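Local coordinates for protein flavodoxin (Methanosarcina acetivorans C2A, PDB 5WID) that binds flavin mononucleotide and, as a flavodoxin, probably serves as an electron carrier that passes electrons between redox partners, at residues A[1-10]-A[45-56]; A[13-21]-A[84-92]. All coordinates share one frame; numbering follows the deposited sequence.

Contact 1: residues A[1-10]-A[45-56]; sequences MKAIVVYLST and LKEAEAIAVGSS. With FMN (flavin mononucleotide), chain D; ACT (acetate ion), chain F.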
loop_
_atom_site.group_PDB
_atom_site.type_symbol
_atom_site.label_atom_id
_atom_site.label_comp_id
_atom_site.label_asym_id
_atom_site.label_seq_id
_atom_site.Cartn_x
_atom_site.Cartn_y
_atom_site.Cartn_z
ATOM N N MET A 1 7.604 -16.476 -1.661
ATOM C CA MET A 1 6.981 -15.559 -0.711
ATOM C C MET A 1 6.038 -14.611 -1.445
ATOM O O MET A 1 5.970 -14.640 -2.673
ATOM C CB MET A 1 8.048 -14.798 0.067
ATOM C CG MET A 1 8.629 -15.627 1.212
ATOM S SD MET A 1 9.942 -14.786 2.106
ATOM C CE MET A 1 11.135 -14.582 0.782
ATOM N N LYS A 2 5.315 -13.765 -0.705
ATOM C CA LYS A 2 4.104 -13.159 -1.245
ATOM C C LYS A 2 3.900 -11.759 -0.687
ATOM O O LYS A 2 4.058 -11.528 0.514
ATOM C CB LYS A 2 2.889 -14.039 -0.923
ATOM C CG LYS A 2 1.554 -13.489 -1.375
ATOM C CD LYS A 2 1.522 -13.277 -2.873
ATOM C CE LYS A 2 0.100 -13.083 -3.355
ATOM N NZ LYS A 2 -0.721 -12.392 -2.323
ATOM N N ALA A 3 3.555 -10.824 -1.569
ATOM C CA ALA A 3 3.197 -9.474 -1.172
ATOM C C ALA A 3 1.787 -9.175 -1.653
ATOM O O ALA A 3 1.314 -9.754 -2.636
ATOM C CB ALA A 3 4.162 -8.431 -1.751
ATOM N N ILE A 4 1.119 -8.258 -0.967
ATOM C CA ILE A 4 -0.203 -7.816 -1.380
ATOM C C ILE A 4 -0.213 -6.292 -1.386
ATOM O O ILE A 4 0.334 -5.660 -0.477
ATOM C CB ILE A 4 -1.305 -8.410 -0.476
ATOM C CG1 ILE A 4 -2.697 -8.009 -0.954
ATOM C CG2 ILE A 4 -1.122 -8.021 0.975
ATOM C CD1 ILE A 4 -3.713 -9.121 -0.694
ATOM N N VAL A 5 -0.761 -5.710 -2.451
ATOM C CA VAL A 5 -0.874 -4.258 -2.602
ATOM C C VAL A 5 -2.367 -3.944 -2.609
ATOM O O VAL A 5 -3.071 -4.293 -3.565
ATOM C CB VAL A 5 -0.199 -3.743 -3.880
ATOM C CG1 VAL A 5 -0.275 -2.209 -3.928
ATOM C CG2 VAL A 5 1.261 -4.250 -3.996
ATOM N N VAL A 6 -2.852 -3.318 -1.536
ATOM C CA VAL A 6 -4.279 -3.085 -1.307
ATOM C C VAL A 6 -4.537 -1.594 -1.440
ATOM O O VAL A 6 -3.779 -0.794 -0.887
ATOM C CB VAL A 6 -4.704 -3.559 0.098
ATOM C CG1 VAL A 6 -6.221 -3.325 0.313
ATOM C CG2 VAL A 6 -4.312 -5.006 0.326
ATOM N N TYR A 7 -5.622 -1.213 -2.120
ATOM C CA TYR A 7 -5.827 0.216 -2.368
ATOM C C TYR A 7 -7.307 0.587 -2.350
ATOM O O TYR A 7 -8.197 -0.244 -2.568
ATOM C CB TYR A 7 -5.205 0.651 -3.714
ATOM C CG TYR A 7 -5.832 -0.057 -4.883
ATOM C CD1 TYR A 7 -5.374 -1.306 -5.295
ATOM C CD2 TYR A 7 -6.924 0.495 -5.547
ATOM C CE1 TYR A 7 -5.978 -1.977 -6.347
ATOM C CE2 TYR A 7 -7.539 -0.171 -6.597
ATOM C CZ TYR A 7 -7.060 -1.408 -6.992
ATOM O OH TYR A 7 -7.657 -2.080 -8.040
ATOM N N LEU A 8 -7.544 1.871 -2.079
ATOM C CA LEU A 8 -8.816 2.538 -2.326
ATOM C C LEU A 8 -8.558 3.640 -3.338
ATOM O O LEU A 8 -7.615 4.422 -3.173
ATOM C CB LEU A 8 -9.404 3.142 -1.044
ATOM C CG LEU A 8 -10.804 3.760 -1.181
ATOM C CD1 LEU A 8 -11.599 3.626 0.130
ATOM C CD2 LEU A 8 -10.711 5.239 -1.589
ATOM N N SER A 9 -9.419 3.742 -4.354
ATOM C CA SER A 9 -9.242 4.779 -5.362
ATOM C C SER A 9 -10.605 5.237 -5.852
ATOM O O SER A 9 -11.461 4.395 -6.130
ATOM C CB SER A 9 -8.395 4.244 -6.531
ATOM O OG SER A 9 -8.091 5.275 -7.456
ATOM N N THR A 10 -10.795 6.558 -5.970
ATOM C CA THR A 10 -12.075 7.113 -6.414
ATOM C C THR A 10 -12.103 7.467 -7.895
ATOM O O THR A 10 -13.181 7.472 -8.503
ATOM C CB THR A 10 -12.443 8.373 -5.604
ATOM O OG1 THR A 10 -11.543 9.447 -5.909
ATOM C CG2 THR A 10 -12.399 8.086 -4.093
ATOM N N LEU A 45 -4.427 -11.347 3.468
ATOM C CA LEU A 45 -3.551 -10.516 4.289
ATOM C C LEU A 45 -2.682 -11.377 5.201
ATOM O O LEU A 45 -1.475 -11.134 5.330
ATOM C CB LEU A 45 -4.391 -9.541 5.127
ATOM C CG LEU A 45 -5.154 -8.454 4.362
ATOM C CD1 LEU A 45 -5.990 -7.617 5.325
ATOM C CD2 LEU A 45 -4.209 -7.584 3.573
ATOM N N LYS A 46 -3.285 -12.388 5.843
ATOM C CA LYS A 46 -2.533 -13.272 6.732
ATOM C C LYS A 46 -1.420 -13.994 5.983
ATOM O O LYS A 46 -0.336 -14.215 6.533
ATOM C CB LYS A 46 -3.471 -14.295 7.376
ATOM C CG LYS A 46 -4.497 -13.711 8.343
ATOM C CD LYS A 46 -5.500 -14.786 8.754
ATOM C CE LYS A 46 -6.288 -14.375 9.988
ATOM N NZ LYS A 46 -7.148 -15.503 10.486
ATOM N N GLU A 47 -1.670 -14.365 4.727
ATOM C CA GLU A 47 -0.684 -15.123 3.960
ATOM C C GLU A 47 0.527 -14.274 3.572
ATOM O O GLU A 47 1.629 -14.809 3.411
ATOM C CB GLU A 47 -1.356 -15.695 2.707
ATOM C CG GLU A 47 -0.402 -16.348 1.711
ATOM C CD GLU A 47 -1.023 -16.564 0.336
ATOM O OE1 GLU A 47 -0.489 -17.404 -0.418
ATOM O OE2 GLU A 47 -2.032 -15.899 0.006
ATOM N N ALA A 48 0.352 -12.965 3.424
ATOM C CA ALA A 48 1.383 -12.118 2.827
ATOM C C ALA A 48 2.513 -11.798 3.802
ATOM O O ALA A 48 2.281 -11.575 4.993
ATOM C CB ALA A 48 0.754 -10.817 2.327
ATOM N N GLU A 49 3.750 -11.766 3.278
ATOM C CA GLU A 49 4.901 -11.296 4.048
ATOM C C GLU A 49 4.998 -9.774 4.067
ATOM O O GLU A 49 5.588 -9.208 4.996
ATOM C CB GLU A 49 6.208 -11.863 3.477
ATOM C CG GLU A 49 6.624 -13.215 4.064
ATOM C CD GLU A 49 5.861 -14.355 3.442
ATOM O OE1 GLU A 49 5.353 -14.187 2.309
ATOM O OE2 GLU A 49 5.767 -15.426 4.075
ATOM N N ALA A 50 4.438 -9.099 3.060
ATOM C CA ALA A 50 4.471 -7.645 2.970
ATOM C C ALA A 50 3.101 -7.163 2.523
ATOM O O ALA A 50 2.482 -7.767 1.642
ATOM C CB ALA A 50 5.542 -7.151 1.979
ATOM N N ILE A 51 2.633 -6.081 3.136
ATOM C CA ILE A 51 1.327 -5.507 2.830
ATOM C C ILE A 51 1.525 -4.022 2.582
ATOM O O ILE A 51 1.909 -3.284 3.501
ATOM C CB ILE A 51 0.315 -5.729 3.968
ATOM C CG1 ILE A 51 0.128 -7.227 4.224
ATOM C CG2 ILE A 51 -1.022 -5.052 3.628
ATOM C CD1 ILE A 51 -0.588 -7.551 5.558
ATOM N N ALA A 52 1.256 -3.581 1.351
ATOM C CA ALA A 52 1.272 -2.166 0.998
ATOM C C ALA A 52 -0.173 -1.688 0.925
ATOM O O ALA A 52 -1.032 -2.388 0.380
ATOM C CB ALA A 52 1.985 -1.938 -0.345
ATOM N N VAL A 53 -0.455 -0.526 1.518
ATOM C CA VAL A 53 -1.823 -0.014 1.583
ATOM C C VAL A 53 -1.844 1.411 1.045
ATOM O O VAL A 53 -1.028 2.242 1.460
ATOM C CB VAL A 53 -2.377 -0.055 3.017
ATOM C CG1 VAL A 53 -3.777 0.565 3.078
ATOM C CG2 VAL A 53 -2.427 -1.511 3.534
ATOM N N GLY A 54 -2.782 1.689 0.142
ATOM C CA GLY A 54 -2.881 3.000 -0.471
ATOM C C GLY A 54 -4.293 3.548 -0.462
ATOM O O GLY A 54 -5.270 2.815 -0.597
ATOM N N SER A 55 -4.383 4.868 -0.300
ATOM C CA SER A 55 -5.657 5.568 -0.388
ATOM C C SER A 55 -5.410 6.985 -0.866
ATOM O O SER A 55 -4.386 7.592 -0.539
ATOM C CB SER A 55 -6.385 5.622 0.966
ATOM O OG SER A 55 -7.589 6.368 0.867
ATOM N N SER A 56 -6.386 7.535 -1.582
ATOM C CA SER A 56 -6.332 8.962 -1.827
ATOM C C SER A 56 -6.721 9.713 -0.554
ATOM O O SER A 56 -7.134 9.120 0.449
ATOM C CB SER A 56 -7.236 9.346 -3.005
ATOM O OG SER A 56 -8.526 8.760 -2.858
HETATM N N1 FMN D . -6.584 16.078 -1.789
HETATM C C2 FMN D . -5.874 16.450 -0.672
HETATM O O2 FMN D . -4.640 16.445 -0.706
HETATM N N3 FMN D . -6.538 16.826 0.483
HETATM C C4 FMN D . -7.908 16.822 0.545
HETATM O O4 FMN D . -8.458 17.156 1.605
HETATM C C4A FMN D . -8.630 16.456 -0.594
HETATM N N5 FMN D . -10.009 16.457 -0.584
HETATM C C5A FMN D . -10.712 16.094 -1.717
HETATM C C6 FMN D . -12.105 16.114 -1.681
HETATM C C7 FMN D . -12.827 15.750 -2.807
HETATM C C7M FMN D . -14.332 15.776 -2.743
HETATM C C8 FMN D . -12.164 15.383 -3.976
HETATM C C8M FMN D . -12.939 14.994 -5.205
HETATM C C9 FMN D . -10.766 15.367 -4.017
HETATM C C9A FMN D . -10.045 15.726 -2.883
HETATM N N10 FMN D . -8.659 15.712 -2.899
HETATM C C10 FMN D . -7.959 16.085 -1.765
HETATM C "C1'" FMN D . -7.912 15.343 -4.139
HETATM C "C2'" FMN D . -7.755 13.838 -4.352
HETATM O "O2'" FMN D . -7.021 13.212 -3.314
HETATM C "C3'" FMN D . -7.006 13.669 -5.670
HETATM O "O3'" FMN D . -7.853 14.076 -6.730
HETATM C "C4'" FMN D . -6.490 12.249 -5.921
HETATM O "O4'" FMN D . -5.698 12.291 -7.093
HETATM C "C5'" FMN D . -7.603 11.211 -6.079
HETATM O "O5'" FMN D . -6.980 9.943 -6.207
HETATM P P FMN D . -7.861 8.629 -6.481
HETATM O O1P FMN D . -6.969 7.448 -6.186
HETATM O O2P FMN D . -9.043 8.643 -5.533
HETATM O O3P FMN D . -8.302 8.647 -7.918
HETATM C C ACT F . -10.939 -2.228 -8.702
HETATM O O ACT F . -12.134 -1.957 -8.411
HETATM O OXT ACT F . -10.059 -1.346 -8.504
HETATM C CH3 ACT F . -10.579 -3.548 -9.282
HETATM O O HOH W 1 -1.645 -13.186 -0.136
#
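Two parallel strands of the flavodoxin sheet, 2-8 and 50-55, pair in register from Ala-3/Ala-50 to Tyr-7/Gly-54, their axes 4.6 Å apart and 13° from parallel. Ile-4 and Val-6 each use N and O toward the other strand: Ile-4 N to Ala-50 O, Ile-4 O from Ala-52 N, Val-6 N to Ala-52 O (180° at the hydrogen, the straightest) and Val-6 O from Gly-54 N. At the N-terminal end a side chain joins the backbone pairing. The bend at chi2 (80°) turns the Glu-49 carboxylate back, placing OE1 to accept from Lys-2 N at 3.0 Å, met almost along its C-O bond, while Glu-49 N donates to Lys-2 O at 2.8 Å. Met-1 lays CB and CG across the same carboxylate, roughly at a right angle. With an alanine here, Lys-2 N would probably lose this acceptor and Met-1 the group it lies against. On one side of the sheet CG2 of Ile-4 touches both Ala-48 CB and Ile-51 CG1, each at 3.6 Å, and Leu-45 CD2 reaches both it and Val-6 CG2; on the opposite side helix 124-143 covers Ala-50 and Ala-52, while helix 13-27 packs on Val-5 and Tyr-7. One water links Lys-2 NZ to Glu-47 OE2. At the other end the strands open around the FMN phosphate: Thr-10 OG1 and Ser-56 OG each lie 2.7 Å from O2P, which also accepts from Thr-10 N, and Ser-9 OG reaches O1P. Strand ends converging on a hydroxyl-rich phosphate loop are characteristic of the flavodoxin-like fold.

Contact 2: residues A[13-21]-A[84-92]; sequences NTKAMAEAI and GAAFGSYGW. With FMN (flavin mononucleotide), chain D.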
loop_
_atom_site.group_PDB
_atom_site.type_symbol
_atom_site.label_atom_id
_atom_site.label_comp_id
_atom_site.label_asym_id
_atom_site.label_seq_id
_atom_site.Cartn_x
_atom_site.Cartn_y
_atom_site.Cartn_z
ATOM N N ASN A 13 -6.352 7.137 -9.655
ATOM C CA ASN A 13 -4.959 7.562 -9.519
ATOM C C ASN A 13 -4.194 6.667 -8.547
ATOM O O ASN A 13 -3.096 6.189 -8.862
ATOM C CB ASN A 13 -4.902 9.030 -9.087
ATOM C CG ASN A 13 -5.394 9.974 -10.184
ATOM O OD1 ASN A 13 -5.325 9.653 -11.389
ATOM N ND2 ASN A 13 -5.906 11.137 -9.778
ATOM N N THR A 14 -4.755 6.423 -7.359
ATOM C CA THR A 14 -4.120 5.492 -6.426
ATOM C C THR A 14 -4.106 4.076 -6.983
ATOM O O THR A 14 -3.161 3.316 -6.732
ATOM C CB THR A 14 -4.833 5.554 -5.069
ATOM O OG1 THR A 14 -4.822 6.921 -4.623
ATOM C CG2 THR A 14 -4.162 4.660 -4.006
ATOM N N LYS A 15 -5.131 3.707 -7.750
ATOM C CA LYS A 15 -5.111 2.400 -8.402
ATOM C C LYS A 15 -3.932 2.289 -9.363
ATOM O O LYS A 15 -3.234 1.267 -9.389
ATOM C CB LYS A 15 -6.428 2.156 -9.145
ATOM C CG LYS A 15 -6.482 0.828 -9.928
ATOM C CD LYS A 15 -7.876 0.627 -10.572
ATOM C CE LYS A 15 -7.991 -0.742 -11.242
ATOM N NZ LYS A 15 -7.059 -0.829 -12.403
ATOM N N ALA A 16 -3.696 3.332 -10.164
ATOM C CA ALA A 16 -2.557 3.320 -11.074
ATOM C C ALA A 16 -1.248 3.168 -10.308
ATOM O O ALA A 16 -0.349 2.436 -10.740
ATOM C CB ALA A 16 -2.546 4.600 -11.915
ATOM N N MET A 17 -1.119 3.858 -9.173
ATOM C CA MET A 17 0.074 3.706 -8.341
ATOM C C MET A 17 0.225 2.267 -7.879
ATOM O O MET A 17 1.317 1.692 -7.938
ATOM C CB MET A 17 -0.005 4.629 -7.120
ATOM C CG MET A 17 0.020 6.103 -7.476
ATOM S SD MET A 17 -0.118 7.130 -5.996
ATOM C CE MET A 17 1.448 6.810 -5.158
ATOM N N ALA A 18 -0.876 1.683 -7.405
ATOM C CA ALA A 18 -0.851 0.326 -6.862
ATOM C C ALA A 18 -0.404 -0.678 -7.909
ATOM O O ALA A 18 0.382 -1.592 -7.618
ATOM C CB ALA A 18 -2.240 -0.045 -6.331
ATOM N N GLU A 19 -0.903 -0.539 -9.137
ATOM C CA GLU A 19 -0.525 -1.482 -10.180
ATOM C C GLU A 19 0.943 -1.364 -10.535
ATOM O O GLU A 19 1.593 -2.380 -10.823
ATOM C CB GLU A 19 -1.409 -1.268 -11.405
ATOM C CG GLU A 19 -2.824 -1.696 -11.062
ATOM C CD GLU A 19 -3.861 -1.293 -12.061
ATOM O OE1 GLU A 19 -3.551 -0.506 -12.976
ATOM O OE2 GLU A 19 -5.003 -1.780 -11.914
ATOM N N ALA A 20 1.492 -0.149 -10.488
ATOM C CA ALA A 20 2.915 0.022 -10.772
ATOM C C ALA A 20 3.779 -0.535 -9.643
ATOM O O ALA A 20 4.843 -1.111 -9.904
ATOM C CB ALA A 20 3.240 1.496 -11.019
ATOM N N ILE A 21 3.349 -0.365 -8.386
ATOM C CA ILE A 21 4.054 -1.006 -7.272
ATOM C C ILE A 21 4.079 -2.515 -7.478
ATOM O O ILE A 21 5.121 -3.163 -7.327
ATOM C CB ILE A 21 3.401 -0.644 -5.925
ATOM C CG1 ILE A 21 3.592 0.840 -5.601
ATOM C CG2 ILE A 21 3.988 -1.496 -4.798
ATOM C CD1 ILE A 21 2.671 1.310 -4.444
ATOM N N GLY A 84 5.491 -3.388 5.994
ATOM C CA GLY A 84 4.412 -2.558 5.488
ATOM C C GLY A 84 4.905 -1.466 4.558
ATOM O O GLY A 84 6.087 -1.109 4.587
ATOM N N ALA A 85 4.009 -0.935 3.723
ATOM C CA ALA A 85 4.311 0.222 2.888
ATOM C C ALA A 85 3.028 1.022 2.716
ATOM O O ALA A 85 1.930 0.462 2.720
ATOM C CB ALA A 85 4.884 -0.186 1.521
ATOM N N ALA A 86 3.167 2.337 2.555
ATOM C CA ALA A 86 2.016 3.228 2.509
ATOM C C ALA A 86 2.141 4.153 1.307
ATOM O O ALA A 86 3.238 4.643 1.019
ATOM C CB ALA A 86 1.912 4.052 3.814
ATOM N N PHE A 87 1.020 4.409 0.617
ATOM C CA PHE A 87 1.073 5.237 -0.584
ATOM C C PHE A 87 -0.290 5.858 -0.866
ATOM O O PHE A 87 -1.296 5.519 -0.240
ATOM C CB PHE A 87 1.557 4.439 -1.810
ATOM C CG PHE A 87 0.602 3.345 -2.255
ATOM C CD1 PHE A 87 0.594 2.121 -1.612
ATOM C CD2 PHE A 87 -0.246 3.539 -3.344
ATOM C CE1 PHE A 87 -0.274 1.094 -2.009
ATOM C CE2 PHE A 87 -1.114 2.531 -3.764
ATOM C CZ PHE A 87 -1.133 1.304 -3.098
ATOM N N GLY A 88 -0.309 6.779 -1.836
ATOM C CA GLY A 88 -1.581 7.319 -2.303
ATOM C C GLY A 88 -1.453 8.553 -3.172
ATOM O O GLY A 88 -0.413 9.211 -3.174
ATOM N N SER A 89 -2.512 8.894 -3.900
ATOM C CA SER A 89 -2.558 10.112 -4.700
ATOM C C SER A 89 -3.329 11.182 -3.937
ATOM O O SER A 89 -4.194 10.872 -3.117
ATOM C CB SER A 89 -3.220 9.836 -6.055
ATOM O OG SER A 89 -3.345 11.004 -6.846
ATOM N N TYR A 90 -3.005 12.445 -4.193
ATOM C CA TYR A 90 -3.630 13.525 -3.439
ATOM C C TYR A 90 -3.645 14.794 -4.274
ATOM O O TYR A 90 -3.005 14.877 -5.319
ATOM C CB TYR A 90 -2.910 13.756 -2.104
ATOM C CG TYR A 90 -1.550 14.429 -2.216
ATOM C CD1 TYR A 90 -0.446 13.748 -2.735
ATOM C CD2 TYR A 90 -1.373 15.745 -1.794
ATOM C CE1 TYR A 90 0.797 14.367 -2.824
ATOM C CE2 TYR A 90 -0.127 16.364 -1.860
ATOM C CZ TYR A 90 0.945 15.677 -2.385
ATOM O OH TYR A 90 2.176 16.299 -2.469
ATOM N N GLY A 91 -4.375 15.803 -3.781
ATOM C CA GLY A 91 -4.515 17.050 -4.504
ATOM C C GLY A 91 -3.783 18.248 -3.933
ATOM O O GLY A 91 -3.421 19.151 -4.695
ATOM N N TRP A 92 -3.593 18.318 -2.613
ATOM C CA TRP A 92 -2.813 19.434 -2.080
ATOM C C TRP A 92 -2.267 19.193 -0.679
ATOM O O TRP A 92 -1.142 19.608 -0.387
ATOM C CB TRP A 92 -3.623 20.742 -2.100
ATOM C CG TRP A 92 -4.779 20.855 -1.150
ATOM C CD1 TRP A 92 -4.786 21.485 0.069
ATOM C CD2 TRP A 92 -6.114 20.384 -1.364
ATOM N NE1 TRP A 92 -6.039 21.411 0.633
ATOM C CE2 TRP A 92 -6.873 20.746 -0.226
ATOM C CE3 TRP A 92 -6.743 19.691 -2.404
ATOM C CZ2 TRP A 92 -8.223 20.429 -0.100
ATOM C CZ3 TRP A 92 -8.090 19.379 -2.278
ATOM C CH2 TRP A 92 -8.814 19.746 -1.130
HETATM N N1 FMN D . -6.584 16.078 -1.789
HETATM C C2 FMN D . -5.874 16.450 -0.672
HETATM O O2 FMN D . -4.640 16.445 -0.706
HETATM N N3 FMN D . -6.538 16.826 0.483
HETATM C C4 FMN D . -7.908 16.822 0.545
HETATM O O4 FMN D . -8.458 17.156 1.605
HETATM C C4A FMN D . -8.630 16.456 -0.594
HETATM N N5 FMN D . -10.009 16.457 -0.584
HETATM C C5A FMN D . -10.712 16.094 -1.717
HETATM C C6 FMN D . -12.105 16.114 -1.681
HETATM C C7 FMN D . -12.827 15.750 -2.807
HETATM C C7M FMN D . -14.332 15.776 -2.743
HETATM C C8 FMN D . -12.164 15.383 -3.976
HETATM C C8M FMN D . -12.939 14.994 -5.205
HETATM C C9 FMN D . -10.766 15.367 -4.017
HETATM C C9A FMN D . -10.045 15.726 -2.883
HETATM N N10 FMN D . -8.659 15.712 -2.899
HETATM C C10 FMN D . -7.959 16.085 -1.765
HETATM C "C1'" FMN D . -7.912 15.343 -4.139
HETATM C "C2'" FMN D . -7.755 13.838 -4.352
HETATM O "O2'" FMN D . -7.021 13.212 -3.314
HETATM C "C3'" FMN D . -7.006 13.669 -5.670
HETATM O "O3'" FMN D . -7.853 14.076 -6.730
HETATM C "C4'" FMN D . -6.490 12.249 -5.921
HETATM O "O4'" FMN D . -5.698 12.291 -7.093
HETATM C "C5'" FMN D . -7.603 11.211 -6.079
HETATM O "O5'" FMN D . -6.980 9.943 -6.207
HETATM P P FMN D . -7.861 8.629 -6.481
HETATM O O1P FMN D . -6.969 7.448 -6.186
HETATM O O2P FMN D . -9.043 8.643 -5.533
HETATM O O3P FMN D . -8.302 8.647 -7.918
#
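Chi1 of -55° sets Thr-14 OG1 beside its own backbone N and opposite the carbonyl carbon, where it accepts from Ser-89 N (3.1 Å) while donating to FMN O1P; the first torsion of Phe-87 stands its ring between the backbone N and carbonyl carbon, up against helix 13-21. Ile-21 meets that ring from the opposite direction in a CH-pi contact, CD1 3.6 Å from the centroid and 11° off the normal. Thr-14 O lies at the ring edge, in its plane, and Ala-18 CB approaches Phe-87 CZ at 3.7 Å. Met-17 SD lies 3.4 Å from Gly-88 C, with CE close to Gly-88 O; at this glycine a CB would jam against the preceding carbonyl O. Around the ribityl chain, FMN O4' is gripped twice, accepting from Asn-13 ND2 and donating to Ser-89 OG (2.7 Å). Thr-14 N and Asn-13 N, at the helix start, donate to phosphate oxygens O1P and O3P, an end whose dipole would probably favour the anion. Beyond the strand, the Trp-92 ring covers the flavin with one face. The helix crosses the strand at 144°, with strands 2-8 and 50-58 also packing against Phe-87 and helix 124-143 flanking Met-17 and Ala-20.

In the fold
Both contacts are largely buried and their centres lie 11 Å apart, but they join different layers of the fold. Contact 1 is an in-sheet pairing, held mainly by backbone bonds with apolar side chains on either side; its more exposed residues lie at its two ends, Met-1 and Glu-47 at one and Thr-10 at the FMN end. Contact 2 joins helix to sheet, with aromatic and aliphatic packing and a single direct hydrogen bond. They meet through the neighbouring strands 50-58 and 83-90, where Val-53 N and Ala-85 O, 2.8 Å apart, probably bond. Helix 13-27 follows strand 2-8 in the chain, and both contacts bind the FMN phosphate; only contact 2 also hydrogen-bonds the ribityl chain and flavin.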